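PDB 5V9X: ATP-dependent DNA helicase from Mycobacterium smegmatis, which unwinds RNA:DNA hybrids by tracking in the 3'-to-5' direction along a DNA strand, a movement driven by ATP hydrolysis. Local coordinates for residues L643-F648 / Y660-L665; K431-L436 / H666-E671; H204-L209 / S489-T494; P232-R237 / L454-N459. All coordinates share one frame; numbering follows the deposited sequence.

Interaction 1 (L643-F648 / Y660-L665)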
# COMPACT_ATOMS: atom_id res chain seq x y z
N LEU A 643 -29.01 -16.80 9.95
CA LEU A 643 -29.70 -17.30 8.77
C LEU A 643 -29.89 -18.80 8.88
O LEU A 643 -28.96 -19.52 9.26
CB LEU A 643 -28.92 -16.98 7.49
CG LEU A 643 -28.63 -15.52 7.16
CD1 LEU A 643 -27.76 -15.43 5.92
CD2 LEU A 643 -29.92 -14.74 6.97
N ASP A 644 -31.09 -19.27 8.55
CA ASP A 644 -31.29 -20.69 8.34
C ASP A 644 -30.34 -21.17 7.25
O ASP A 644 -29.88 -20.40 6.41
CB ASP A 644 -32.74 -20.99 7.96
CG ASP A 644 -33.21 -20.20 6.74
OD1 ASP A 644 -32.46 -19.33 6.26
OD2 ASP A 644 -34.34 -20.46 6.27
N ARG A 645 -30.03 -22.47 7.28
CA ARG A 645 -29.03 -23.01 6.36
C ARG A 645 -29.37 -22.74 4.90
O ARG A 645 -28.46 -22.71 4.06
CB ARG A 645 -28.86 -24.51 6.60
CG ARG A 645 -27.65 -25.12 5.90
CD ARG A 645 -26.35 -24.46 6.34
NE ARG A 645 -25.20 -24.98 5.60
CZ ARG A 645 -24.45 -26.00 6.00
NH1 ARG A 645 -24.72 -26.61 7.14
NH2 ARG A 645 -23.43 -26.40 5.26
N LYS A 646 -30.64 -22.51 4.58
CA LYS A 646 -31.04 -22.21 3.21
C LYS A 646 -30.51 -20.85 2.77
O LYS A 646 -29.65 -20.77 1.90
CB LYS A 646 -32.56 -22.28 3.06
CG LYS A 646 -33.19 -23.57 3.56
CD LYS A 646 -32.44 -24.79 3.04
CE LYS A 646 -31.77 -25.56 4.17
NZ LYS A 646 -30.79 -26.56 3.67
N ALA A 647 -31.03 -19.78 3.38
CA ALA A 647 -30.54 -18.43 3.07
C ALA A 647 -29.04 -18.32 3.25
O ALA A 647 -28.37 -17.57 2.53
CB ALA A 647 -31.26 -17.40 3.94
N PHE A 648 -28.49 -19.07 4.20
CA PHE A 648 -27.04 -19.11 4.39
C PHE A 648 -26.34 -19.65 3.14
O PHE A 648 -25.38 -19.04 2.65
CB PHE A 648 -26.71 -19.98 5.61
CG PHE A 648 -25.29 -19.85 6.08
CD1 PHE A 648 -24.96 -18.97 7.10
CD2 PHE A 648 -24.28 -20.62 5.51
CE1 PHE A 648 -23.66 -18.86 7.54
CE2 PHE A 648 -22.98 -20.51 5.94
CZ PHE A 648 -22.67 -19.62 6.96
N TYR A 660 -15.32 -26.64 1.15
CA TYR A 660 -16.05 -26.71 2.41
C TYR A 660 -16.16 -25.33 3.05
O TYR A 660 -16.25 -25.21 4.27
CB TYR A 660 -15.40 -27.69 3.37
CG TYR A 660 -15.27 -29.10 2.84
CD1 TYR A 660 -16.39 -29.90 2.67
CD2 TYR A 660 -14.03 -29.63 2.52
CE1 TYR A 660 -16.27 -31.20 2.19
CE2 TYR A 660 -13.90 -30.92 2.05
CZ TYR A 660 -15.03 -31.70 1.88
OH TYR A 660 -14.90 -32.98 1.40
N ALA A 661 -16.15 -24.27 2.23
CA ALA A 661 -16.19 -22.92 2.77
C ALA A 661 -17.52 -22.62 3.46
O ALA A 661 -17.55 -21.88 4.44
CB ALA A 661 -15.92 -21.91 1.66
N THR A 662 -18.62 -23.19 2.96
CA THR A 662 -19.91 -22.98 3.61
C THR A 662 -19.99 -23.71 4.94
O THR A 662 -20.47 -23.15 5.94
CB THR A 662 -21.05 -23.42 2.69
OG1 THR A 662 -21.02 -22.66 1.47
CG2 THR A 662 -22.39 -23.20 3.37
N ASP A 663 -19.53 -24.96 4.98
CA ASP A 663 -19.58 -25.73 6.23
C ASP A 663 -18.77 -25.05 7.32
O ASP A 663 -19.23 -24.95 8.47
CB ASP A 663 -19.05 -27.15 5.99
CG ASP A 663 -20.05 -28.03 5.25
OD1 ASP A 663 -21.26 -27.97 5.59
OD2 ASP A 663 -19.63 -28.78 4.35
N ASN A 664 -17.57 -24.58 6.99
CA ASN A 664 -16.67 -24.05 8.02
C ASN A 664 -17.11 -22.68 8.51
O ASN A 664 -16.92 -22.37 9.69
CB ASN A 664 -15.25 -23.99 7.48
CG ASN A 664 -14.59 -25.34 7.41
OD1 ASN A 664 -14.01 -25.81 8.39
ND2 ASN A 664 -14.69 -25.99 6.25
N LEU A 665 -17.68 -21.85 7.64
CA LEU A 665 -18.20 -20.56 8.09
C LEU A 665 -19.39 -20.76 9.01
O LEU A 665 -19.48 -20.12 10.07
CB LEU A 665 -18.59 -19.70 6.89
CG LEU A 665 -19.29 -18.39 7.25
CD1 LEU A 665 -18.37 -17.51 8.08
CD2 LEU A 665 -19.77 -17.67 6.01
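R645 and D663 form the polar half of this contact between two helix starts. R645 NH2 donates to D663 OD1 at 2.7 Å, a salt bridge with an N-H...O angle of 148°. The bond lies close to the guanidinium plane but meets the oxygen from above the carboxylate plane, and the two flat groups stand 87° apart. A bend at chi2 (59°) turns the arginine chain across the gap. R645 NE has a second anionic partner, D649 OD1 one turn further along the same helix, so the guanidinium is pinned between two carboxylates and its rotation is restricted.

The apolar half centres on F648. Its edge, not a face, meets the second helix: CZ lies 3.6 Å from L665 CG, while CD2 is 3.8 Å from T662 CG2, a methyl in the ring plane. CE2 also comes within 3.6 Å of T662 O. L640 of helix 627-640 packs on F648 too, and H666 meets it as an edge-to-face ring pair.

A capping bond organises one helix start: D644 is an N-cap whose OD1 accepts from A647 N at 3.2 Å. At the other, Y660 O accepts from both N664 N and N664 ND2, which reach it from opposite faces of its carbonyl plane, the side-chain bond being 2.6 Å long.

The two helices are the flanks of a helix-strand-helix unit, 645-653, 657-659 and 661-676, whose strand adds to the edge of the parallel sheet of the second RecA-like domain, beside strand 256-262.

Interaction 2 (K431-L436 / H666-E671). With nucleotides of chain B.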
# COMPACT_ATOMS: atom_id res chain seq x y z
N LYS A 431 -6.43 -18.81 5.24
CA LYS A 431 -5.42 -19.53 6.00
C LYS A 431 -5.97 -20.17 7.26
O LYS A 431 -5.50 -21.25 7.66
CB LYS A 431 -4.27 -18.59 6.38
CG LYS A 431 -3.38 -18.19 5.21
CD LYS A 431 -2.36 -17.13 5.61
CE LYS A 431 -1.39 -17.63 6.67
NZ LYS A 431 -0.35 -16.62 7.00
N HIS A 432 -6.96 -19.55 7.89
CA HIS A 432 -7.54 -20.07 9.13
C HIS A 432 -8.99 -19.62 9.22
O HIS A 432 -9.53 -19.02 8.29
CB HIS A 432 -6.71 -19.61 10.34
CG HIS A 432 -6.50 -18.13 10.41
ND1 HIS A 432 -5.55 -17.48 9.66
CD2 HIS A 432 -7.12 -17.18 11.14
CE1 HIS A 432 -5.59 -16.19 9.92
NE2 HIS A 432 -6.53 -15.98 10.82
N ARG A 433 -9.62 -19.90 10.37
CA ARG A 433 -11.06 -19.73 10.50
C ARG A 433 -11.49 -18.28 10.30
O ARG A 433 -12.31 -17.98 9.43
CB ARG A 433 -11.52 -20.26 11.86
CG ARG A 433 -11.32 -21.77 12.02
CD ARG A 433 -12.64 -22.47 12.29
NE ARG A 433 -12.88 -22.66 13.72
CZ ARG A 433 -14.03 -23.11 14.23
NH1 ARG A 433 -15.03 -23.42 13.43
NH2 ARG A 433 -14.16 -23.25 15.54
N THR A 434 -10.95 -17.36 11.11
CA THR A 434 -11.36 -15.97 10.99
C THR A 434 -10.86 -15.33 9.70
O THR A 434 -11.40 -14.29 9.29
CB THR A 434 -10.87 -15.14 12.18
OG1 THR A 434 -9.44 -15.14 12.22
CG2 THR A 434 -11.42 -15.71 13.48
N ASP A 435 -9.84 -15.90 9.06
CA ASP A 435 -9.44 -15.41 7.75
C ASP A 435 -10.51 -15.70 6.70
O ASP A 435 -10.64 -14.96 5.72
CB ASP A 435 -8.11 -16.02 7.33
CG ASP A 435 -7.53 -15.38 6.08
OD1 ASP A 435 -7.95 -14.26 5.73
OD2 ASP A 435 -6.67 -16.02 5.43
N LEU A 436 -11.28 -16.78 6.89
CA LEU A 436 -12.37 -17.10 5.97
C LEU A 436 -13.38 -15.97 5.90
O LEU A 436 -13.87 -15.62 4.82
CB LEU A 436 -13.03 -18.41 6.38
CG LEU A 436 -14.33 -18.83 5.69
CD1 LEU A 436 -14.11 -19.01 4.20
CD2 LEU A 436 -14.87 -20.10 6.31
N HIS A 666 -20.33 -21.63 8.62
CA HIS A 666 -21.49 -21.90 9.45
C HIS A 666 -21.07 -22.46 10.81
O HIS A 666 -21.55 -22.00 11.85
CB HIS A 666 -22.42 -22.88 8.74
CG HIS A 666 -23.75 -23.05 9.41
ND1 HIS A 666 -23.90 -23.74 10.60
CD2 HIS A 666 -24.99 -22.62 9.07
CE1 HIS A 666 -25.17 -23.73 10.95
NE2 HIS A 666 -25.85 -23.05 10.04
N GLN A 667 -20.17 -23.44 10.80
CA GLN A 667 -19.70 -24.02 12.06
C GLN A 667 -18.99 -22.99 12.91
O GLN A 667 -19.16 -22.95 14.14
CB GLN A 667 -18.78 -25.21 11.77
CG GLN A 667 -18.38 -25.97 13.01
CD GLN A 667 -17.05 -26.67 12.86
OE1 GLN A 667 -16.42 -26.61 11.81
NE2 GLN A 667 -16.62 -27.35 13.92
N LEU A 668 -18.18 -22.13 12.28
CA LEU A 668 -17.46 -21.10 13.03
C LEU A 668 -18.42 -20.17 13.75
O LEU A 668 -18.26 -19.90 14.95
CB LEU A 668 -16.56 -20.30 12.08
CG LEU A 668 -15.89 -19.05 12.64
CD1 LEU A 668 -14.91 -19.42 13.75
CD2 LEU A 668 -15.19 -18.29 11.53
N LEU A 669 -19.44 -19.68 13.04
CA LEU A 669 -20.39 -18.76 13.66
C LEU A 669 -21.27 -19.46 14.68
O LEU A 669 -21.60 -18.89 15.72
CB LEU A 669 -21.23 -18.09 12.58
CG LEU A 669 -20.40 -17.28 11.58
CD1 LEU A 669 -21.27 -16.73 10.46
CD2 LEU A 669 -19.66 -16.16 12.29
N ARG A 670 -21.66 -20.70 14.40
CA ARG A 670 -22.43 -21.48 15.37
C ARG A 670 -21.66 -21.63 16.67
O ARG A 670 -22.18 -21.35 17.76
CB ARG A 670 -22.80 -22.84 14.79
CG ARG A 670 -23.54 -23.74 15.76
CD ARG A 670 -23.98 -25.05 15.12
NE ARG A 670 -22.88 -25.79 14.53
CZ ARG A 670 -21.97 -26.48 15.22
NH1 ARG A 670 -22.03 -26.51 16.55
NH2 ARG A 670 -21.00 -27.13 14.59
N GLU A 671 -20.40 -22.08 16.58
CA GLU A 671 -19.59 -22.27 17.78
C GLU A 671 -19.36 -20.96 18.52
O GLU A 671 -19.37 -20.92 19.75
CB GLU A 671 -18.26 -22.92 17.43
CG GLU A 671 -18.35 -24.36 16.96
CD GLU A 671 -16.99 -24.98 16.75
OE1 GLU A 671 -16.06 -24.66 17.53
OE2 GLU A 671 -16.83 -25.78 15.81
P DC B 3 -1.60 -23.88 10.54
OP1 DC B 3 -2.19 -24.56 9.37
OP2 DC B 3 -0.22 -24.20 10.96
O5' DC B 3 -1.70 -22.30 10.28
C5' DC B 3 -1.41 -21.78 8.98
C4' DC B 3 -1.17 -20.28 9.02
O4' DC B 3 -2.32 -19.60 9.60
C3' DC B 3 0.05 -19.82 9.82
O3' DC B 3 0.73 -18.78 9.11
C2' DC B 3 -0.58 -19.29 11.11
C1' DC B 3 -1.87 -18.70 10.58
N1 DC B 3 -2.94 -18.56 11.62
C2 DC B 3 -3.27 -17.30 12.11
O2 DC B 3 -2.67 -16.30 11.68
N3 DC B 3 -4.24 -17.19 13.05
C4 DC B 3 -4.87 -18.29 13.48
N4 DC B 3 -5.82 -18.13 14.41
C5 DC B 3 -4.55 -19.58 12.99
C6 DC B 3 -3.59 -19.67 12.07
P DC B 4 2.13 -19.08 8.37
OP1 DC B 4 2.35 -17.98 7.40
OP2 DC B 4 2.11 -20.48 7.91
O5' DC B 4 3.22 -18.93 9.54
C5' DC B 4 3.49 -17.66 10.12
C4' DC B 4 3.86 -17.80 11.59
O4' DC B 4 2.93 -18.69 12.23
C3' DC B 4 5.24 -18.40 11.85
O3' DC B 4 6.18 -17.36 12.15
C2' DC B 4 5.04 -19.33 13.06
C1' DC B 4 3.54 -19.24 13.36
N1 DC B 4 2.91 -20.57 13.64
C2 DC B 4 2.81 -21.04 14.96
O2 DC B 4 3.26 -20.34 15.88
N3 DC B 4 2.23 -22.24 15.19
C4 DC B 4 1.76 -22.96 14.17
N4 DC B 4 1.20 -24.14 14.44
C5 DC B 4 1.85 -22.50 12.82
C6 DC B 4 2.42 -21.31 12.60
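Q667, the first residue of the 666-671 helix segment to meet R433, makes a loose approach, with its OE1 3.8 Å from R433 NH1. One residue on, L668 provides the apolar support. Its CD1 methyl sits over the centre of one face of the R433 guanidinium, 3.7 Å above the plane, and its CD2 is 3.6 Å from R433 O. R433 NH1 meanwhile comes to 3.4 Å from L668 CA. P865 and F866 of helix 865-870 also touch L668.

A turn later, E671 reaches the edge of the same guanidinium. R433 NH2 gives a weak hydrogen bond to E671 OE1 at 3.1 Å, part of a salt bridge in which the two planes are 54° apart. R433 gets there by bending at both chi2 (-121°) and chi3 (-94°).

The other side of 431-436 faces the single-stranded DNA. K431 NZ donates to OP1 of DC4 of chain B at 3.0 Å, and the base of DC3 of chain B lies over one face of the H432 ring, N3 above its centre, with D435 CB over the opposite face. K431 N donates to D435 OD2 at 2.8 Å, which ties this turn together.

The chemistry is thus divided: phosphate and base are met by the residues leading into helix 433-448, while an arginine at its start joins this DNA-contacting turn to helix 661-676 through a weak salt bridge and a leucine methyl against the guanidinium face.

Interaction 3 (H204-L209 / S489-T494)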
# COMPACT_ATOMS: atom_id res chain seq x y z
N HIS A 204 6.11 12.58 -1.42
CA HIS A 204 7.42 12.60 -2.06
C HIS A 204 7.28 12.79 -3.57
O HIS A 204 7.98 13.61 -4.17
CB HIS A 204 8.14 11.29 -1.73
CG HIS A 204 9.62 11.33 -1.93
ND1 HIS A 204 10.21 11.01 -3.13
CD2 HIS A 204 10.63 11.61 -1.08
CE1 HIS A 204 11.53 11.11 -3.02
NE2 HIS A 204 11.81 11.47 -1.78
N LEU A 205 6.37 12.04 -4.19
CA LEU A 205 6.13 12.18 -5.62
C LEU A 205 5.49 13.53 -5.95
O LEU A 205 5.81 14.13 -6.99
CB LEU A 205 5.25 11.03 -6.12
CG LEU A 205 4.71 11.11 -7.56
CD1 LEU A 205 5.83 11.33 -8.56
CD2 LEU A 205 3.93 9.84 -7.90
N ALA A 206 4.60 14.01 -5.08
CA ALA A 206 3.95 15.30 -5.33
C ALA A 206 4.97 16.43 -5.40
O ALA A 206 4.83 17.35 -6.22
CB ALA A 206 2.91 15.58 -4.25
N LEU A 207 6.00 16.38 -4.56
CA LEU A 207 7.02 17.43 -4.57
C LEU A 207 7.98 17.27 -5.74
O LEU A 207 8.41 18.27 -6.33
CB LEU A 207 7.78 17.44 -3.25
CG LEU A 207 7.00 17.97 -2.05
CD1 LEU A 207 7.87 17.95 -0.80
CD2 LEU A 207 6.49 19.38 -2.32
N SER A 208 8.34 16.03 -6.09
CA SER A 208 9.18 15.80 -7.26
C SER A 208 8.56 16.42 -8.50
O SER A 208 9.25 17.08 -9.30
CB SER A 208 9.40 14.30 -7.47
OG SER A 208 10.25 13.76 -6.47
N LEU A 209 7.24 16.25 -8.68
CA LEU A 209 6.57 16.79 -9.85
C LEU A 209 6.56 18.32 -9.85
O LEU A 209 6.64 18.93 -10.92
CB LEU A 209 5.15 16.24 -9.94
CG LEU A 209 5.02 14.73 -10.16
CD1 LEU A 209 3.56 14.31 -10.22
CD2 LEU A 209 5.76 14.31 -11.43
N SER A 489 1.79 21.76 -4.51
CA SER A 489 1.46 20.35 -4.35
C SER A 489 0.21 20.19 -3.49
O SER A 489 -0.26 21.12 -2.83
CB SER A 489 2.64 19.60 -3.74
OG SER A 489 2.90 20.05 -2.42
N ALA A 490 -0.33 18.98 -3.50
CA ALA A 490 -1.53 18.66 -2.73
C ALA A 490 -1.27 18.50 -1.23
O ALA A 490 -2.03 19.05 -0.43
CB ALA A 490 -2.20 17.41 -3.30
N PRO A 491 -0.25 17.75 -0.80
CA PRO A 491 -0.08 17.52 0.64
C PRO A 491 0.33 18.75 1.43
O PRO A 491 0.33 18.69 2.67
CB PRO A 491 1.01 16.44 0.71
CG PRO A 491 1.12 15.89 -0.66
CD PRO A 491 0.79 17.03 -1.56
N PHE A 492 0.69 19.85 0.77
CA PHE A 492 1.15 21.05 1.46
C PHE A 492 0.34 22.28 1.07
O PHE A 492 0.81 23.41 1.26
CB PHE A 492 2.63 21.28 1.18
CG PHE A 492 3.52 20.14 1.61
CD1 PHE A 492 3.99 20.07 2.91
CD2 PHE A 492 3.88 19.15 0.72
CE1 PHE A 492 4.81 19.03 3.31
CE2 PHE A 492 4.69 18.10 1.11
CZ PHE A 492 5.16 18.04 2.41
N ALA A 493 -0.87 22.09 0.55
CA ALA A 493 -1.69 23.21 0.10
C ALA A 493 -2.07 24.15 1.24
O ALA A 493 -2.44 25.30 0.98
CB ALA A 493 -2.96 22.68 -0.57
N THR A 494 -1.98 23.70 2.50
CA THR A 494 -2.29 24.54 3.65
C THR A 494 -1.11 24.68 4.60
O THR A 494 -1.30 25.04 5.77
CB THR A 494 -3.50 23.99 4.41
OG1 THR A 494 -3.12 22.79 5.11
CG2 THR A 494 -4.65 23.68 3.46
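H204 O is gripped twice from within its own helix, in the turn that presents A206 and L207 to P491 and F492. S208 N and S208 OG reach this carbonyl from opposite faces of its plane, the amide at 3.1 Å and the hydroxyl at 3.2 Å. The hydroxyl is satisfied inside the helix; the contact with 489-494 is made mainly by apolar groups.

A206 meets the loop where the two segments run nearest, its CA 5.7 Å from that of S489. The alanine methyl rests on the proline ring, with A206 CB 3.7 Å from P491 CD, while S489 CB lies close to A206 O. Next along the helix, L207 straddles two partners with its branches: CD1 is 3.7 Å from F492 CE2, and CD2 is 3.7 Å from S489 OG. The leucine and phenylalanine side chains cross at about a right angle. S489 OG, placed between its backbone N and carbonyl carbon (chi1 64°), lies at the edge of the F492 ring and is hydrogen-bonded to V486 O in the preceding helix, which makes it an acceptable neighbour for the L207 methyl.

V463 and H467 of helix 461-471 also pack on L207, and L464 on F492. A type I beta turn, A490 to A493, carries the proline and phenylalanine. This is buried interdomain packing, joining helix 200-213 of the first RecA-like domain to a turn between helices of the winged-helix region.

Interaction 4 (P232-R237 / L454-N459)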
# COMPACT_ATOMS: atom_id res chain seq x y z
N PRO A 232 -12.96 10.26 -6.21
CA PRO A 232 -12.37 10.81 -7.44
C PRO A 232 -11.81 12.21 -7.26
O PRO A 232 -10.72 12.51 -7.76
CB PRO A 232 -13.53 10.78 -8.43
CG PRO A 232 -14.42 9.69 -7.93
CD PRO A 232 -14.32 9.75 -6.43
N GLU A 233 -12.53 13.09 -6.56
CA GLU A 233 -12.10 14.47 -6.43
C GLU A 233 -10.80 14.60 -5.64
O GLU A 233 -9.99 15.50 -5.91
CB GLU A 233 -13.20 15.32 -5.78
CG GLU A 233 -13.82 14.72 -4.52
CD GLU A 233 -15.01 13.81 -4.80
OE1 GLU A 233 -15.09 13.26 -5.92
OE2 GLU A 233 -15.86 13.66 -3.91
N GLU A 234 -10.56 13.70 -4.68
CA GLU A 234 -9.36 13.81 -3.87
C GLU A 234 -8.13 13.27 -4.59
O GLU A 234 -7.05 13.86 -4.51
CB GLU A 234 -9.54 13.07 -2.54
CG GLU A 234 -8.30 13.04 -1.65
CD GLU A 234 -8.01 14.37 -0.95
OE1 GLU A 234 -8.48 15.43 -1.42
OE2 GLU A 234 -7.31 14.35 0.08
N VAL A 235 -8.27 12.14 -5.30
CA VAL A 235 -7.16 11.62 -6.09
C VAL A 235 -6.79 12.59 -7.19
O VAL A 235 -5.61 12.78 -7.51
CB VAL A 235 -7.52 10.23 -6.64
CG1 VAL A 235 -6.43 9.72 -7.56
CG2 VAL A 235 -7.76 9.25 -5.50
N ALA A 236 -7.80 13.23 -7.80
CA ALA A 236 -7.52 14.25 -8.80
C ALA A 236 -6.79 15.44 -8.19
O ALA A 236 -5.96 16.07 -8.86
CB ALA A 236 -8.83 14.71 -9.46
N ARG A 237 -7.10 15.77 -6.94
CA ARG A 237 -6.37 16.83 -6.26
C ARG A 237 -4.93 16.43 -5.98
O ARG A 237 -4.03 17.28 -6.02
CB ARG A 237 -7.08 17.21 -4.95
CG ARG A 237 -6.65 18.54 -4.38
CD ARG A 237 -7.34 18.83 -3.05
NE ARG A 237 -6.80 18.04 -1.96
CZ ARG A 237 -5.67 18.34 -1.32
NH1 ARG A 237 -4.98 19.41 -1.67
NH2 ARG A 237 -5.24 17.57 -0.32
N LEU A 454 -9.61 7.22 0.21
CA LEU A 454 -8.23 7.66 0.39
C LEU A 454 -8.20 9.13 0.79
O LEU A 454 -9.06 9.93 0.40
CB LEU A 454 -7.42 7.45 -0.89
CG LEU A 454 -7.40 6.01 -1.42
CD1 LEU A 454 -6.60 5.92 -2.71
CD2 LEU A 454 -6.86 5.04 -0.38
N ARG A 455 -7.19 9.49 1.58
CA ARG A 455 -7.01 10.85 2.05
C ARG A 455 -5.53 11.19 2.03
O ARG A 455 -4.71 10.45 2.60
CB ARG A 455 -7.59 11.04 3.45
CG ARG A 455 -7.59 12.48 3.95
CD ARG A 455 -8.72 12.74 4.95
NE ARG A 455 -8.77 11.74 6.02
CZ ARG A 455 -9.73 10.84 6.16
NH1 ARG A 455 -10.74 10.80 5.30
NH2 ARG A 455 -9.70 9.97 7.16
N VAL A 456 -5.18 12.28 1.36
CA VAL A 456 -3.80 12.74 1.24
C VAL A 456 -3.29 13.19 2.61
O VAL A 456 -3.89 14.09 3.21
CB VAL A 456 -3.68 13.87 0.21
CG1 VAL A 456 -2.25 14.38 0.15
CG2 VAL A 456 -4.15 13.40 -1.16
N PRO A 457 -2.23 12.59 3.13
CA PRO A 457 -1.61 13.12 4.36
C PRO A 457 -1.26 14.59 4.20
O PRO A 457 -0.68 15.01 3.20
CB PRO A 457 -0.37 12.25 4.53
CG PRO A 457 -0.73 10.96 3.87
CD PRO A 457 -1.60 11.33 2.70
N ALA A 458 -1.63 15.39 5.20
CA ALA A 458 -1.49 16.84 5.15
C ALA A 458 -0.21 17.28 5.84
O ALA A 458 0.07 16.87 6.97
CB ALA A 458 -2.70 17.51 5.80
N ASN A 459 0.56 18.12 5.15
CA ASN A 459 1.77 18.74 5.68
C ASN A 459 2.74 17.75 6.33
O ASN A 459 3.12 17.92 7.49
CB ASN A 459 1.39 19.83 6.67
CG ASN A 459 0.44 20.85 6.08
OD1 ASN A 459 0.40 21.05 4.86
ND2 ASN A 459 -0.34 21.51 6.93
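The first turns of helix 232-240 lie beside a largely extended loop, 454-459, with the CA atoms of E234 and R455 7.0 Å apart at closest approach. E234 carries the contact. Its OE2 accepts from V456 N at 3.2 Å along an almost straight line (170°), using the anti lone pair, the one turned away from OE1. The chain leaves with CG anti to the backbone N (chi1 176°) and then bends at chi2 (76°), which brings the carboxylate to V456 N. OE2 also touches the V456 side chain, 3.5 Å from CG2, and E234 CG lies 3.8 Å from L454 O.

The second oxygen is used as well. R237 NE, one turn on, forms a salt bridge with E234 OE1 at 3.2 Å, the oxygen lying in the guanidinium plane at its edge. Both carboxylate oxygens are therefore held, and the group's rotation is fixed between a main-chain amide and an arginine. R237 NH1 in turn donates to A490 O, and NH2 comes obliquely to 4.1 Å from V456 CB. A more distant apolar contact, V235 CG2 to L454 CD1 at 4.5 Å, completes the interface.

L454 also shares backbone hydrogen bonding with R230, just upstream of the helix. Helix 232-240 follows the strand and loop that carry the SAT motif (motif III) of superfamily 2 helicases; the contact fastens this part of the first RecA-like domain to the loop between helices 433-448 and 461-471, within the winged-helix family region.

From the N terminus, helix 200-213 opens interaction 3 and helix 232-240 opens interaction 4, both in the first RecA-like domain. The chain then builds the second RecA-like domain, where 431-436 opens interaction 2. Interaction 4 closes at 454-459 and interaction 3 at 489-494, so interaction 4 is nested within interaction 3. These two adjoin, P491 O lying 2.6 Å from N459 N, and both tie the first RecA-like domain to loops of the winged-helix family region. Interaction 2, still open, crosses both and closes only at 666-671, after enclosing interaction 1, whose segments lie close in sequence. Interactions 1 and 2 share helix 661-676 on the second domain, their centres over 40 Å from that of interaction 3.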